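Local coordinates for F5/8 type C domain protein (Bacteroides ovatus, PDB 4ZRX), which is a putative alpha-L-fucosidase, probably releasing alpha-linked L-fucose from glycans by hydrolysis and probably binding sugar through its F5/8 type C domain, at residues F501-S506 / G536-I541. Sequence-based numbering, arbitrary orientation.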
# COMPACT_ATOMS: atom_id res chain seq x y z
N PHE A 501 28.09 7.13 24.44
CA PHE A 501 27.39 5.98 23.90
C PHE A 501 25.92 6.15 24.29
O PHE A 501 25.57 6.89 25.21
CB PHE A 501 27.94 4.62 24.35
CG PHE A 501 27.40 4.11 25.68
CD1 PHE A 501 27.89 4.60 26.88
CD2 PHE A 501 26.45 3.13 25.72
CE1 PHE A 501 27.43 4.14 28.09
CE2 PHE A 501 25.98 2.66 26.96
CZ PHE A 501 26.50 3.18 28.14
N THR A 502 25.08 5.46 23.54
CA THR A 502 23.65 5.49 23.80
C THR A 502 23.15 4.05 23.92
O THR A 502 23.65 3.13 23.21
CB THR A 502 22.97 6.19 22.64
OG1 THR A 502 23.35 7.56 22.69
CG2 THR A 502 21.44 6.07 22.70
N TYR A 503 22.26 3.84 24.87
CA TYR A 503 21.55 2.57 24.95
C TYR A 503 20.11 2.87 24.53
O TYR A 503 19.47 3.75 25.14
CB TYR A 503 21.61 2.03 26.37
CG TYR A 503 20.66 0.84 26.59
CD1 TYR A 503 20.66 -0.27 25.71
CD2 TYR A 503 19.80 0.80 27.68
CE1 TYR A 503 19.79 -1.37 25.92
CE2 TYR A 503 18.99 -0.30 27.93
CZ TYR A 503 18.99 -1.38 27.05
OH TYR A 503 18.13 -2.42 27.33
N ALA A 504 19.61 2.15 23.51
CA ALA A 504 18.26 2.37 22.95
C ALA A 504 17.56 1.04 22.92
O ALA A 504 17.70 0.30 21.96
CB ALA A 504 18.34 2.95 21.54
N PRO A 505 16.81 0.70 23.99
CA PRO A 505 16.00 -0.51 23.98
C PRO A 505 15.23 -0.68 22.65
O PRO A 505 14.62 0.27 22.18
CB PRO A 505 15.03 -0.29 25.14
CG PRO A 505 15.84 0.49 26.09
CD PRO A 505 16.68 1.42 25.26
N SER A 506 15.32 -1.87 22.07
CA SER A 506 14.67 -2.20 20.79
C SER A 506 13.19 -1.79 20.81
O SER A 506 12.48 -2.08 21.78
CB SER A 506 14.78 -3.69 20.54
OG SER A 506 14.07 -4.00 19.34
N GLY A 536 26.35 4.81 35.85
CA GLY A 536 26.10 3.38 36.03
C GLY A 536 24.63 2.98 36.16
O GLY A 536 24.32 1.81 36.48
N GLU A 537 23.74 3.95 35.92
CA GLU A 537 22.31 3.71 35.98
C GLU A 537 21.63 4.41 34.82
O GLU A 537 21.83 5.62 34.58
CB GLU A 537 21.74 4.20 37.28
CG GLU A 537 20.30 3.79 37.51
CD GLU A 537 19.79 4.35 38.83
OE1 GLU A 537 20.11 3.71 39.86
OE2 GLU A 537 19.08 5.40 38.82
N PHE A 538 20.86 3.63 34.06
CA PHE A 538 20.00 4.20 33.01
C PHE A 538 18.72 4.57 33.73
O PHE A 538 17.75 3.79 33.75
CB PHE A 538 19.72 3.17 31.94
CG PHE A 538 20.90 2.82 31.08
CD1 PHE A 538 21.61 3.81 30.41
CD2 PHE A 538 21.27 1.48 30.92
CE1 PHE A 538 22.70 3.46 29.60
CE2 PHE A 538 22.35 1.14 30.12
CZ PHE A 538 23.08 2.14 29.46
N SER A 539 18.76 5.72 34.40
CA SER A 539 17.72 6.04 35.36
C SER A 539 16.36 6.10 34.67
O SER A 539 16.24 6.67 33.57
CB SER A 539 18.02 7.34 36.09
OG SER A 539 19.17 7.11 36.91
N ASN A 540 15.39 5.46 35.32
CA ASN A 540 13.99 5.44 34.91
C ASN A 540 13.70 4.71 33.60
O ASN A 540 12.58 4.81 33.05
CB ASN A 540 13.45 6.87 34.86
CG ASN A 540 11.93 6.94 35.00
OD1 ASN A 540 11.30 6.26 35.84
ND2 ASN A 540 11.33 7.78 34.16
N ILE A 541 14.67 3.94 33.10
CA ILE A 541 14.50 3.31 31.77
C ILE A 541 13.33 2.33 31.71
O ILE A 541 12.70 2.18 30.68
CB ILE A 541 15.79 2.66 31.29
CG1 ILE A 541 15.76 2.56 29.75
CG2 ILE A 541 16.06 1.35 32.08
CD1 ILE A 541 17.08 2.68 29.16
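First torsions set CG of each ring in the Y503-F538 pair: CG of Y503 is anti to its backbone N (chi1 169°), whereas CG of F538 is anti to its own carbonyl carbon (chi1 -70°), and the two rings then meet across the contact. The site belongs to the F5/8 type C domain, a beta-sandwich, where the end of strand 495-503 packs against the loop leading from strand 530-532 to strand 548-552. The two side chains cross at about a right angle, with Y503 CD2 over one face of the F538 ring, displaced toward the rim and 3.5 Å from CE2 of F538. Ring centroids are 4.9 Å apart and planes inclined at 34°. CZ of F538 lies 3.4 Å from CB of Y503. F501 closes the edge of the F538 ring, its CZ 3.8 Å from CZ of F538. Y518 stacks on F538 and F520 on F501, while Y503 OH is hydrogen-bonded to A515 N. An alanine at F538 would probably open a gap over CD2 and CB of Y503 and beside F501, and leave Y518 without its stacking mate. A type II turn from F538 to I541, closed by the hydrogen bond from I541 N to F538 O (3.2 Å), brings I541 back to the strand side. There I541 CD1 lies 3.6 Å from CD2 of Y503 and 4.0 Å from CG of P505, which it meets tip to tip.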